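Local coordinates for tetratricopeptide TPR_2 repeat protein (Thermobaculum terrenum, PDB 5DJS) that is of unknown function but joins tetratricopeptide repeats to a GT-B-type fold of the glycosyl transferase 41 family and holds uridine-5'-diphosphate, at residues K10-H15 against C32-Q37; R67-L72 against A77-N82; L137-R142 against R252-A257; I165-G170 against D510-M515. The protein carries 1 engineered substitution. All blocks are in the same frame, centred on the assembly; numbering follows the deposited sequence.

Interaction 1: K10-H15 against C32-Q37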
loop_
_atom_site.group_PDB
_atom_site.type_symbol
_atom_site.label_atom_id
_atom_site.label_comp_id
_atom_site.label_asym_id
_atom_site.label_seq_id
_atom_site.Cartn_x
_atom_site.Cartn_y
_atom_site.Cartn_z
ATOM N N LYS A 10 18.948 16.208 25.903
ATOM C CA LYS A 10 17.495 16.121 26.141
ATOM C C LYS A 10 16.677 17.125 25.320
ATOM O O LYS A 10 15.626 16.774 24.775
ATOM C CB LYS A 10 17.180 16.304 27.624
ATOM C CG LYS A 10 15.850 15.705 28.037
ATOM C CD LYS A 10 15.517 16.048 29.476
ATOM C CE LYS A 10 14.299 15.270 29.950
ATOM N NZ LYS A 10 13.458 16.105 30.843
ATOM N N ALA A 11 17.169 18.362 25.241
ATOM C CA ALA A 11 16.553 19.413 24.409
ATOM C C ALA A 11 16.641 19.115 22.897
ATOM O O ALA A 11 15.699 19.382 22.144
ATOM C CB ALA A 11 17.182 20.770 24.716
ATOM N N LEU A 12 17.783 18.583 22.461
ATOM C CA LEU A 12 17.945 18.112 21.083
ATOM C C LEU A 12 17.040 16.918 20.786
ATOM O O LEU A 12 16.486 16.820 19.691
ATOM C CB LEU A 12 19.405 17.743 20.803
ATOM C CG LEU A 12 20.373 18.925 20.714
ATOM C CD1 LEU A 12 21.809 18.465 20.935
ATOM C CD2 LEU A 12 20.238 19.641 19.376
ATOM N N LEU A 13 16.880 16.031 21.767
ATOM C CA LEU A 13 16.128 14.787 21.577
ATOM C C LEU A 13 14.607 15.010 21.504
ATOM O O LEU A 13 13.922 14.353 20.717
ATOM C CB LEU A 13 16.492 13.758 22.657
ATOM C CG LEU A 13 16.759 12.297 22.258
ATOM C CD1 LEU A 13 17.552 12.129 20.964
ATOM C CD2 LEU A 13 17.488 11.586 23.400
ATOM N N SER A 14 14.086 15.939 22.303
ATOM C CA SER A 14 12.673 16.330 22.207
ATOM C C SER A 14 12.406 17.198 20.975
ATOM O O SER A 14 11.363 17.049 20.339
ATOM C CB SER A 14 12.210 17.053 23.470
ATOM O OG SER A 14 13.141 18.046 23.842
ATOM N N HIS A 15 13.337 18.100 20.649
ATOM C CA HIS A 15 13.266 18.882 19.401
ATOM C C HIS A 15 13.227 17.965 18.171
ATOM O O HIS A 15 12.474 18.215 17.227
ATOM C CB HIS A 15 14.445 19.872 19.305
ATOM C CG HIS A 15 14.526 20.615 18.000
ATOM N ND1 HIS A 15 15.538 20.408 17.087
ATOM C CD2 HIS A 15 13.723 21.565 17.460
ATOM C CE1 HIS A 15 15.356 21.195 16.040
ATOM N NE2 HIS A 15 14.261 21.905 16.241
ATOM N N CYS A 32 19.496 14.787 15.470
ATOM C CA CYS A 32 19.995 13.448 15.840
ATOM C C CYS A 32 21.513 13.310 15.680
ATOM O O CYS A 32 22.156 12.661 16.496
ATOM C CB CYS A 32 19.324 12.346 15.021
ATOM S SG CYS A 32 17.657 11.902 15.522
ATOM N N TRP A 33 22.074 13.895 14.626
ATOM C CA TRP A 33 23.532 13.901 14.442
ATOM C C TRP A 33 24.220 14.686 15.553
ATOM O O TRP A 33 25.250 14.241 16.061
ATOM C CB TRP A 33 23.955 14.433 13.052
ATOM C CG TRP A 33 23.703 13.441 11.931
ATOM C CD1 TRP A 33 22.887 13.618 10.854
ATOM C CD2 TRP A 33 24.252 12.115 11.802
ATOM N NE1 TRP A 33 22.897 12.492 10.054
ATOM C CE2 TRP A 33 23.725 11.557 10.612
ATOM C CE3 TRP A 33 25.141 11.349 12.573
ATOM C CZ2 TRP A 33 24.053 10.270 10.175
ATOM C CZ3 TRP A 33 25.466 10.066 12.139
ATOM C CH2 TRP A 33 24.922 9.541 10.946
ATOM N N ARG A 34 23.639 15.829 15.937
ATOM C CA ARG A 34 24.178 16.653 17.040
ATOM C C ARG A 34 24.253 15.897 18.369
ATOM O O ARG A 34 25.163 16.134 19.158
ATOM C CB ARG A 34 23.388 17.968 17.214
ATOM C CG ARG A 34 23.773 19.063 16.227
ATOM C CD ARG A 34 23.386 20.459 16.702
ATOM N NE ARG A 34 23.782 21.468 15.712
ATOM C CZ ARG A 34 23.065 21.852 14.647
ATOM N NH1 ARG A 34 21.856 21.345 14.385
ATOM N NH2 ARG A 34 23.566 22.772 13.822
ATOM N N VAL A 35 23.309 14.987 18.601
ATOM C CA VAL A 35 23.333 14.115 19.776
ATOM C C VAL A 35 24.473 13.094 19.684
ATOM O O VAL A 35 25.154 12.831 20.678
ATOM C CB VAL A 35 21.985 13.376 19.955
ATOM C CG1 VAL A 35 22.060 12.331 21.072
ATOM C CG2 VAL A 35 20.870 14.369 20.252
ATOM N N LEU A 36 24.666 12.506 18.504
ATOM C CA LEU A 36 25.723 11.507 18.300
ATOM C C LEU A 36 27.141 12.092 18.281
ATOM O O LEU A 36 28.093 11.361 18.551
ATOM C CB LEU A 36 25.470 10.698 17.023
ATOM C CG LEU A 36 24.163 9.896 16.996
ATOM C CD1 LEU A 36 23.937 9.303 15.620
ATOM C CD2 LEU A 36 24.107 8.805 18.057
ATOM N N GLN A 37 27.285 13.382 17.956
ATOM C CA GLN A 37 28.577 14.077 18.091
ATOM C C GLN A 37 29.008 14.164 19.555
ATOM O O GLN A 37 30.193 14.040 19.861
ATOM C CB GLN A 37 28.524 15.494 17.512
ATOM C CG GLN A 37 28.366 15.557 16.001
ATOM C CD GLN A 37 28.065 16.967 15.502
ATOM O OE1 GLN A 37 28.485 17.959 16.114
ATOM N NE2 GLN A 37 27.339 17.068 14.389
#
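Leu12 and Val35 face each other where helix 5-21 runs against helix 25-38 in a nearly antiparallel pair, the segment axes 9.2 Å apart and crossing at -155°. Their CA atoms are the nearest pair on that side, at 6.8 Å, and Leu13 lies level with Cys32. Val35 puts its CG2 branch anti to its own carbonyl carbon (chi1 173°, measured to CG1), which directs that methyl at the opposite helix. There it lies against Leu12 CB at 3.7 Å. The same methyl also receives the tip of Leu13, whose CD1 stands 4.1 Å from Val35 CG2, the two side chains crossing at about a right angle. Further out, both methyls of Leu12 come up to Arg34 CB from one side, CD1 at 4.1 Å, while the extended chain beyond carries the guanidinium away. Helix 43-56 is a further neighbour, Cys32 touching Leu48 and Leu49 and Leu13 touching Glu44. The helical hairpin is consistent with the repeat architecture of the protein. No hydrogen bond or salt bridge crosses between the segments, so their mutual hold rests on aliphatic contact, with the charged end of Arg34 directed away from the interface.

Interaction 2: R67-L72 against A77-N82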
loop_
_atom_site.group_PDB
_atom_site.type_symbol
_atom_site.label_atom_id
_atom_site.label_comp_id
_atom_site.label_asym_id
_atom_site.label_seq_id
_atom_site.Cartn_x
_atom_site.Cartn_y
_atom_site.Cartn_z
ATOM N N ARG A 67 20.252 -1.737 13.942
ATOM C CA ARG A 67 20.975 -2.877 14.550
ATOM C C ARG A 67 21.915 -2.461 15.687
ATOM O O ARG A 67 22.096 -3.212 16.649
ATOM C CB ARG A 67 21.800 -3.637 13.514
ATOM C CG ARG A 67 20.988 -4.550 12.618
ATOM C CD ARG A 67 21.829 -5.693 12.077
ATOM N NE ARG A 67 21.033 -6.565 11.214
ATOM C CZ ARG A 67 20.913 -6.455 9.886
ATOM N NH1 ARG A 67 21.544 -5.491 9.195
ATOM N NH2 ARG A 67 20.146 -7.331 9.236
ATOM N N ARG A 68 22.523 -1.283 15.565
ATOM C CA ARG A 68 23.417 -0.771 16.606
ATOM C C ARG A 68 22.602 -0.325 17.826
ATOM O O ARG A 68 23.018 -0.538 18.963
ATOM C CB ARG A 68 24.271 0.383 16.069
ATOM C CG ARG A 68 25.611 0.571 16.775
ATOM C CD ARG A 68 26.099 2.009 16.620
ATOM N NE ARG A 68 27.522 2.140 16.298
ATOM C CZ ARG A 68 28.148 3.299 16.064
ATOM N NH1 ARG A 68 27.492 4.464 16.122
ATOM N NH2 ARG A 68 29.449 3.299 15.771
ATOM N N ALA A 69 21.446 0.291 17.576
ATOM C CA ALA A 69 20.493 0.617 18.630
ATOM C C ALA A 69 20.016 -0.639 19.376
ATOM O O ALA A 69 19.969 -0.661 20.607
ATOM C CB ALA A 69 19.313 1.378 18.045
ATOM N N VAL A 70 19.676 -1.685 18.627
ATOM C CA VAL A 70 19.353 -2.995 19.217
ATOM C C VAL A 70 20.520 -3.545 20.093
ATOM O O VAL A 70 20.297 -4.063 21.186
ATOM C CB VAL A 70 18.939 -4.024 18.125
ATOM C CG1 VAL A 70 18.859 -5.436 18.676
ATOM C CG2 VAL A 70 17.586 -3.663 17.530
ATOM N N ALA A 71 21.756 -3.438 19.618
ATOM C CA ALA A 71 22.917 -3.938 20.375
ATOM C C ALA A 71 23.120 -3.176 21.691
ATOM O O ALA A 71 23.469 -3.780 22.714
ATOM C CB ALA A 71 24.181 -3.874 19.529
ATOM N N LEU A 72 22.899 -1.861 21.655
ATOM C CA LEU A 72 23.076 -1.005 22.834
ATOM C C LEU A 72 21.931 -1.108 23.831
ATOM O O LEU A 72 22.123 -0.815 25.000
ATOM C CB LEU A 72 23.281 0.459 22.425
ATOM C CG LEU A 72 24.596 0.717 21.678
ATOM C CD1 LEU A 72 24.529 2.035 20.907
ATOM C CD2 LEU A 72 25.792 0.699 22.629
ATOM N N ALA A 77 11.682 -2.917 22.716
ATOM C CA ALA A 77 10.876 -3.509 21.640
ATOM C C ALA A 77 10.753 -2.650 20.381
ATOM O O ALA A 77 10.694 -3.200 19.274
ATOM C CB ALA A 77 9.478 -3.839 22.149
ATOM N N SER A 78 10.684 -1.328 20.531
ATOM C CA SER A 78 10.482 -0.446 19.372
ATOM C C SER A 78 11.667 -0.463 18.402
ATOM O O SER A 78 11.484 -0.270 17.208
ATOM C CB SER A 78 10.159 0.996 19.799
ATOM O OG SER A 78 11.271 1.634 20.406
ATOM N N TYR A 79 12.867 -0.712 18.916
ATOM C CA TYR A 79 14.066 -0.803 18.082
ATOM C C TYR A 79 14.014 -2.055 17.208
ATOM O O TYR A 79 14.422 -2.015 16.042
ATOM C CB TYR A 79 15.346 -0.825 18.933
ATOM C CG TYR A 79 15.599 0.394 19.827
ATOM C CD1 TYR A 79 14.773 1.525 19.797
ATOM C CD2 TYR A 79 16.694 0.419 20.686
ATOM C CE1 TYR A 79 15.020 2.618 20.610
ATOM C CE2 TYR A 79 16.944 1.515 21.501
ATOM C CZ TYR A 79 16.102 2.613 21.455
ATOM O OH TYR A 79 16.338 3.712 22.252
ATOM N N HIS A 80 13.509 -3.153 17.779
ATOM C CA HIS A 80 13.240 -4.381 17.020
ATOM C C HIS A 80 12.125 -4.203 15.999
ATOM O O HIS A 80 12.254 -4.672 14.872
ATOM C CB HIS A 80 12.889 -5.541 17.944
ATOM C CG HIS A 80 14.025 -5.981 18.812
ATOM N ND1 HIS A 80 14.978 -6.884 18.392
ATOM C CD2 HIS A 80 14.350 -5.655 20.086
ATOM C CE1 HIS A 80 15.842 -7.091 19.369
ATOM N NE2 HIS A 80 15.485 -6.356 20.407
ATOM N N TYR A 81 11.045 -3.533 16.399
ATOM C CA TYR A 81 9.920 -3.233 15.499
ATOM C C TYR A 81 10.399 -2.539 14.228
ATOM O O TYR A 81 10.179 -3.023 13.126
ATOM C CB TYR A 81 8.873 -2.365 16.217
ATOM C CG TYR A 81 7.837 -1.731 15.313
ATOM C CD1 TYR A 81 6.985 -2.516 14.542
ATOM C CD2 TYR A 81 7.706 -0.341 15.236
ATOM C CE1 TYR A 81 6.029 -1.938 13.715
ATOM C CE2 TYR A 81 6.758 0.246 14.410
ATOM C CZ TYR A 81 5.922 -0.559 13.652
ATOM O OH TYR A 81 4.983 0.005 12.832
ATOM N N ASN A 82 11.086 -1.424 14.397
ATOM C CA ASN A 82 11.512 -0.630 13.260
ATOM C C ASN A 82 12.586 -1.267 12.402
ATOM O O ASN A 82 12.623 -1.029 11.195
ATOM C CB ASN A 82 11.916 0.754 13.733
ATOM C CG ASN A 82 10.715 1.541 14.161
ATOM O OD1 ASN A 82 9.921 1.954 13.317
ATOM N ND2 ASN A 82 10.528 1.702 15.458
#
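Val70 has CG1 anti to its backbone N (chi1 169°) and CG2 anti to its carbonyl carbon, which turns both methyls to segment 77-82, while Tyr79 and His80 each hold CG beside their own backbone N and turn their rings to segment 67-72. Val70 CG2 stands over one face of the His80 imidazole in a CH-pi contact, 4.2 Å from the ring centroid and 9° off the normal. The other branch, Val70 CG1, approaches His80 CE1 at 3.5 Å. Val70 CG2 also touches Tyr79 CB at 3.9 Å, the two side chains passing one another head to tail. Beside them the Tyr79 ring meets Ala69 obliquely, CD2 being 3.8 Å from Ala69 CB and also near the carbonyl oxygen of that residue. Outside partners fix both rings, since His80 NE2 is hydrogen-bonded to Pro74 O in the connecting turn and Tyr79 OH to Ser43 OG. The segment axes are 9.1 Å apart at an angle of 156°, and a four-residue link joins them. Antiparallel packing of this kind, here between helices 59-72 and 77-89, which lie in successive tetratricopeptide repeat ranges, is consistent with the superhelical stacking of helices typical of that family.

Interaction 3: L137-R142 against R252-A257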
loop_
_atom_site.group_PDB
_atom_site.type_symbol
_atom_site.label_atom_id
_atom_site.label_comp_id
_atom_site.label_asym_id
_atom_site.label_seq_id
_atom_site.Cartn_x
_atom_site.Cartn_y
_atom_site.Cartn_z
ATOM N N LEU A 137 -7.705 -11.404 13.457
ATOM C CA LEU A 137 -8.700 -11.567 14.501
ATOM C C LEU A 137 -8.085 -11.354 15.880
ATOM O O LEU A 137 -8.640 -10.621 16.700
ATOM C CB LEU A 137 -9.307 -12.968 14.441
ATOM C CG LEU A 137 -10.208 -13.310 13.265
ATOM C CD1 LEU A 137 -10.553 -14.787 13.280
ATOM C CD2 LEU A 137 -11.473 -12.473 13.280
ATOM N N ASP A 138 -6.938 -11.992 16.121
ATOM C CA ASP A 138 -6.221 -11.860 17.403
ATOM C C ASP A 138 -5.981 -10.400 17.733
ATOM O O ASP A 138 -6.241 -9.981 18.837
ATOM C CB ASP A 138 -4.885 -12.623 17.384
ATOM C CG ASP A 138 -4.386 -12.982 18.784
ATOM O OD1 ASP A 138 -3.634 -12.194 19.391
ATOM O OD2 ASP A 138 -4.724 -14.080 19.266
ATOM N N TRP A 139 -5.520 -9.633 16.746
ATOM C CA TRP A 139 -5.302 -8.191 16.884
ATOM C C TRP A 139 -6.578 -7.476 17.284
ATOM O O TRP A 139 -6.594 -6.721 18.255
ATOM C CB TRP A 139 -4.798 -7.618 15.551
ATOM C CG TRP A 139 -4.527 -6.153 15.517
ATOM C CD1 TRP A 139 -3.380 -5.527 15.865
ATOM C CD2 TRP A 139 -5.413 -5.142 15.056
ATOM N NE1 TRP A 139 -3.483 -4.171 15.658
ATOM C CE2 TRP A 139 -4.731 -3.907 15.165
ATOM C CE3 TRP A 139 -6.726 -5.154 14.563
ATOM C CZ2 TRP A 139 -5.317 -2.694 14.800
ATOM C CZ3 TRP A 139 -7.309 -3.937 14.185
ATOM C CH2 TRP A 139 -6.605 -2.729 14.314
ATOM N N ALA A 140 -7.633 -7.723 16.513
ATOM C CA ALA A 140 -8.923 -7.058 16.682
ATOM C C ALA A 140 -9.468 -7.305 18.064
ATOM O O ALA A 140 -9.861 -6.363 18.760
ATOM C CB ALA A 140 -9.918 -7.557 15.642
ATOM N N ARG A 141 -9.482 -8.573 18.454
ATOM C CA ARG A 141 -9.944 -8.978 19.789
ATOM C C ARG A 141 -9.221 -8.220 20.905
ATOM O O ARG A 141 -9.842 -7.831 21.884
ATOM C CB ARG A 141 -9.769 -10.488 19.974
ATOM C CG ARG A 141 -10.664 -11.105 21.034
ATOM C CD ARG A 141 -10.172 -12.484 21.453
ATOM N NE ARG A 141 -8.768 -12.436 21.906
ATOM C CZ ARG A 141 -7.728 -13.065 21.342
ATOM N NH1 ARG A 141 -7.872 -13.868 20.286
ATOM N NH2 ARG A 141 -6.514 -12.896 21.861
ATOM N N ARG A 142 -7.921 -8.003 20.737
ATOM C CA ARG A 142 -7.104 -7.328 21.738
ATOM C C ARG A 142 -7.357 -5.828 21.805
ATOM O O ARG A 142 -7.500 -5.288 22.899
ATOM C CB ARG A 142 -5.612 -7.572 21.475
ATOM C CG ARG A 142 -5.162 -8.986 21.796
ATOM C CD ARG A 142 -3.687 -9.198 21.495
ATOM N NE ARG A 142 -3.373 -10.620 21.524
ATOM C CZ ARG A 142 -3.230 -11.363 22.624
ATOM N NH1 ARG A 142 -3.351 -10.832 23.838
ATOM N NH2 ARG A 142 -2.954 -12.664 22.502
ATOM N N ARG A 252 -6.679 4.881 11.303
ATOM C CA ARG A 252 -7.330 5.391 12.494
ATOM C C ARG A 252 -8.460 4.446 12.906
ATOM O O ARG A 252 -9.586 4.862 13.157
ATOM C CB ARG A 252 -7.818 6.819 12.202
ATOM C CG ARG A 252 -7.656 7.815 13.332
ATOM C CD ARG A 252 -6.241 7.837 13.884
ATOM N NE ARG A 252 -5.794 9.186 14.177
ATOM C CZ ARG A 252 -6.145 9.920 15.222
ATOM N NH1 ARG A 252 -6.989 9.469 16.137
ATOM N NH2 ARG A 252 -5.630 11.136 15.332
ATOM N N LEU A 253 -8.110 3.172 13.026
ATOM C CA LEU A 253 -9.064 2.084 13.162
ATOM C C LEU A 253 -9.619 1.968 14.565
ATOM O O LEU A 253 -10.640 1.319 14.763
ATOM C CB LEU A 253 -8.423 0.750 12.775
ATOM C CG LEU A 253 -8.128 0.536 11.288
ATOM C CD1 LEU A 253 -7.131 -0.602 11.093
ATOM C CD2 LEU A 253 -9.403 0.259 10.508
ATOM N N PHE A 254 -8.951 2.560 15.548
ATOM C CA PHE A 254 -9.502 2.583 16.910
ATOM C C PHE A 254 -10.597 3.646 17.054
ATOM O O PHE A 254 -11.457 3.530 17.912
ATOM C CB PHE A 254 -8.394 2.785 17.939
ATOM C CG PHE A 254 -7.283 1.801 17.803
ATOM C CD1 PHE A 254 -7.544 0.435 17.873
ATOM C CD2 PHE A 254 -5.979 2.226 17.573
ATOM C CE1 PHE A 254 -6.522 -0.489 17.738
ATOM C CE2 PHE A 254 -4.954 1.304 17.437
ATOM C CZ PHE A 254 -5.223 -0.054 17.521
ATOM N N ALA A 255 -10.562 4.677 16.219
ATOM C CA ALA A 255 -11.713 5.546 16.060
ATOM C C ALA A 255 -12.874 4.761 15.414
ATOM O O ALA A 255 -13.999 4.794 15.915
ATOM C CB ALA A 255 -11.348 6.781 15.247
ATOM N N PHE A 256 -12.586 4.025 14.336
ATOM C CA PHE A 256 -13.584 3.121 13.710
ATOM C C PHE A 256 -14.109 2.083 14.690
ATOM O O PHE A 256 -15.261 1.689 14.621
ATOM C CB PHE A 256 -13.009 2.373 12.494
ATOM C CG PHE A 256 -12.985 3.186 11.231
ATOM C CD1 PHE A 256 -11.998 4.151 11.022
ATOM C CD2 PHE A 256 -13.946 2.992 10.251
ATOM C CE1 PHE A 256 -11.969 4.904 9.869
ATOM C CE2 PHE A 256 -13.925 3.746 9.090
ATOM C CZ PHE A 256 -12.932 4.700 8.900
ATOM N N ALA A 257 -13.247 1.628 15.588
ATOM C CA ALA A 257 -13.599 0.598 16.552
ATOM C C ALA A 257 -14.802 0.980 17.408
ATOM O O ALA A 257 -15.566 0.110 17.798
ATOM C CB ALA A 257 -12.399 0.273 17.433
#
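Trp139 is the residue of helix 129-143 that reaches Leu253 and Phe254, and it is flanked on the helix by a charged cluster. That cluster begins one residue earlier at Asp138, whose carboxylate gathers two arginines from the following turn. Trp139 comes next. Its CG is anti to the backbone N (chi1 180°), which swings the indole out from the helix to the short helix 253-257, where the far rim of its six-membered ring does the touching. CZ2 lies 3.8 Å from Phe254 CZ, and CH2 lies 3.9 Å from Leu253 CD1. The Trp139 six-membered ring and the Phe254 ring are near parallel, with planes at 30°, but offset so strongly that little of one ring lies over the other, centroids 5.7 Å from each other. The indole nitrogen is occupied elsewhere, Trp139 NE1 being hydrogen-bonded to His111 O of helix 111-120, and His247 meets the ring edge-to-face. Helix 129-143 thereby packs against the N-terminal half of the GT-B-type fold: helix 253-257 follows strand 240-243 of the parallel sheet, and Leu253 in turn rests on Asp243. Further along, Arg141 NH1 lies 3.3 Å from Asp138 OD2 in a salt bridge whose hydrogen bonds are weak. Arg142 has a firmer grip, NE to Asp138 OD1 at 2.7 Å, the oxygen lying near the guanidinium plane and being met on its syn side, but 31° out of the carboxylate plane. Arg141 NH2 lies over the rim of the Arg142 guanidinium, while Arg142 NH2 lies at the edge of the Arg141 group.

Interaction 4: I165-G170 against D510-M515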
loop_
_atom_site.group_PDB
_atom_site.type_symbol
_atom_site.label_atom_id
_atom_site.label_comp_id
_atom_site.label_asym_id
_atom_site.label_seq_id
_atom_site.Cartn_x
_atom_site.Cartn_y
_atom_site.Cartn_z
ATOM N N ILE A 165 -20.234 11.441 3.457
ATOM C CA ILE A 165 -19.168 10.441 3.409
ATOM C C ILE A 165 -17.889 11.027 3.984
ATOM O O ILE A 165 -17.475 12.129 3.619
ATOM C CB ILE A 165 -18.892 9.926 1.979
ATOM C CG1 ILE A 165 -20.169 9.347 1.359
ATOM C CG2 ILE A 165 -17.823 8.837 2.001
ATOM C CD1 ILE A 165 -20.094 9.193 -0.142
ATOM N N GLY A 166 -17.273 10.267 4.882
ATOM C CA GLY A 166 -16.007 10.638 5.504
ATOM C C GLY A 166 -14.909 9.680 5.093
ATOM O O GLY A 166 -15.022 8.469 5.297
ATOM N N TYR A 167 -13.857 10.227 4.499
ATOM C CA TYR A 167 -12.677 9.457 4.072
ATOM C C TYR A 167 -11.553 9.688 5.080
ATOM O O TYR A 167 -11.106 10.830 5.256
ATOM C CB TYR A 167 -12.252 9.892 2.655
ATOM C CG TYR A 167 -13.189 9.374 1.588
ATOM C CD1 TYR A 167 -13.162 8.027 1.214
ATOM C CD2 TYR A 167 -14.128 10.206 0.982
ATOM C CE1 TYR A 167 -14.026 7.524 0.256
ATOM C CE2 TYR A 167 -14.997 9.713 0.010
ATOM C CZ TYR A 167 -14.939 8.371 -0.346
ATOM O OH TYR A 167 -15.791 7.852 -1.287
ATOM N N VAL A 168 -11.113 8.620 5.749
ATOM C CA VAL A 168 -10.105 8.727 6.807
ATOM C C VAL A 168 -8.822 8.037 6.370
ATOM O O VAL A 168 -8.805 6.816 6.181
ATOM C CB VAL A 168 -10.579 8.103 8.147
ATOM C CG1 VAL A 168 -9.683 8.579 9.288
ATOM C CG2 VAL A 168 -12.042 8.443 8.444
ATOM N N SER A 169 -7.746 8.815 6.232
ATOM C CA SER A 169 -6.454 8.277 5.814
ATOM C C SER A 169 -5.305 9.157 6.232
ATOM O O SER A 169 -5.447 10.370 6.336
ATOM C CB SER A 169 -6.398 8.142 4.298
ATOM O OG SER A 169 -5.246 7.419 3.909
ATOM N N GLY A 170 -4.157 8.527 6.451
ATOM C CA GLY A 170 -2.899 9.229 6.693
ATOM C C GLY A 170 -1.966 9.223 5.506
ATOM O O GLY A 170 -0.784 9.536 5.654
ATOM N N ASP A 510 -23.483 3.700 -5.857
ATOM C CA ASP A 510 -24.521 2.665 -5.864
ATOM C C ASP A 510 -24.321 1.689 -4.691
ATOM O O ASP A 510 -25.293 1.289 -4.058
ATOM C CB ASP A 510 -24.533 1.895 -7.197
ATOM C CG ASP A 510 -25.922 1.490 -7.616
ATOM O OD1 ASP A 510 -26.660 2.390 -8.079
ATOM O OD2 ASP A 510 -26.271 0.290 -7.487
ATOM N N ALA A 511 -23.065 1.320 -4.412
ATOM C CA ALA A 511 -22.729 0.451 -3.269
ATOM C C ALA A 511 -22.936 1.129 -1.908
ATOM O O ALA A 511 -23.524 0.520 -1.007
ATOM C CB ALA A 511 -21.307 -0.072 -3.384
ATOM N N TYR A 512 -22.459 2.371 -1.759
ATOM C CA TYR A 512 -22.741 3.186 -0.557
ATOM C C TYR A 512 -24.245 3.313 -0.266
ATOM O O TYR A 512 -24.667 3.251 0.885
ATOM C CB TYR A 512 -22.178 4.611 -0.687
ATOM C CG TYR A 512 -20.665 4.784 -0.667
ATOM C CD1 TYR A 512 -19.806 3.833 -0.086
ATOM C CD2 TYR A 512 -20.090 5.942 -1.202
ATOM C CE1 TYR A 512 -18.427 4.022 -0.076
ATOM C CE2 TYR A 512 -18.720 6.143 -1.191
ATOM C CZ TYR A 512 -17.888 5.188 -0.626
ATOM O OH TYR A 512 -16.525 5.404 -0.629
ATOM N N ARG A 513 -25.042 3.514 -1.311
ATOM C CA ARG A 513 -26.488 3.655 -1.164
ATOM C C ARG A 513 -27.128 2.368 -0.638
ATOM O O ARG A 513 -28.016 2.416 0.204
ATOM C CB ARG A 513 -27.125 4.071 -2.506
ATOM C CG ARG A 513 -28.616 4.419 -2.452
ATOM C CD ARG A 513 -28.959 5.549 -1.481
ATOM N NE ARG A 513 -28.229 6.795 -1.743
ATOM C CZ ARG A 513 -28.424 7.939 -1.089
ATOM N NH1 ARG A 513 -29.334 8.030 -0.115
ATOM N NH2 ARG A 513 -27.698 9.013 -1.406
ATOM N N ARG A 514 -26.669 1.228 -1.134
ATOM C CA ARG A 514 -27.243 -0.054 -0.748
ATOM C C ARG A 514 -26.784 -0.477 0.649
ATOM O O ARG A 514 -27.508 -1.181 1.347
ATOM C CB ARG A 514 -26.958 -1.109 -1.822
ATOM C CG ARG A 514 -27.809 -0.869 -3.075
ATOM C CD ARG A 514 -27.209 -1.393 -4.378
ATOM N NE ARG A 514 -26.632 -2.723 -4.218
ATOM C CZ ARG A 514 -27.323 -3.861 -4.112
ATOM N NH1 ARG A 514 -28.661 -3.876 -4.148
ATOM N NH2 ARG A 514 -26.664 -5.010 -3.961
ATOM N N MET A 515 -25.593 -0.031 1.055
ATOM C CA MET A 515 -25.151 -0.128 2.451
ATOM C C MET A 515 -26.071 0.683 3.366
ATOM O O MET A 515 -26.440 0.229 4.456
ATOM C CB MET A 515 -23.730 0.431 2.632
ATOM C CG MET A 515 -22.588 -0.356 2.009
ATOM S SD MET A 515 -21.061 0.627 2.037
ATOM C CE MET A 515 -20.216 -0.073 0.624
#
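Strand 163-169 is an inner strand of the six-stranded parallel sheet in the N-terminal Rossmann-like half of the GT-B-type fold, and Ile165 and Tyr167 on it meet Tyr512 of the long C-terminal helix 479-521. A closing helix that returns to the N-terminal half is a familiar feature of GT-B folds. Tyr512 carries the helix side of the contact alone, its ring pointed at the sheet. Ile165 and Tyr167, two residues apart, reach it from the same side of the strand. CG1 of Ile165 is anti to the carbonyl carbon (chi1 -57°) and the chain continues extended, bringing CD1 to 3.4 Å from Tyr512 CD2. The isoleucine and the tyrosine cross at about a right angle. Tyr167 and Tyr512 join through their hydroxyls, OH to OH at 2.6 Å, in a hydrogen bond whose donor is undecided. Tyr167 OH lies at the edge of the Tyr512 ring and in its plane. Around the pair, Tyr512 also packs on Ile240 and Val242 of the adjoining strand, and Tyr167 on Leu181 and Val184 of helix 176-187. Nearby, Arg513 adds hydrogen bonds to Arg161 O and Pro159 O. One hydrogen bond joins the segments: Tyr167 OH is gripped by both Tyr512 OH and His188 NE2, a small polar point in an otherwise apolar contact between them.

Interactions 1 and 2 belong to the helical repeat region, with centres 18 Å apart, and both pair neighbouring, nearly antiparallel helices in contacts only partly buried. Interaction 1 is purely aliphatic, whereas interaction 2 adds aromatic rings and a CH-pi contact. Interactions 3 and 4 are buried and bring together segments distant in the chain, 110 and 340 residues apart. Interaction 3 relies on aromatic and leucine packing, while interaction 4 alone has a hydrogen bond between its segments. Helix 253-257 of interaction 3 packs on strand 163-169 of interaction 4: Phe256 CE1 lies 3.8 Å from Val168 CG2. Interactions 2 and 4 lie on opposite sides of the chain's centre, their centres 39 Å apart.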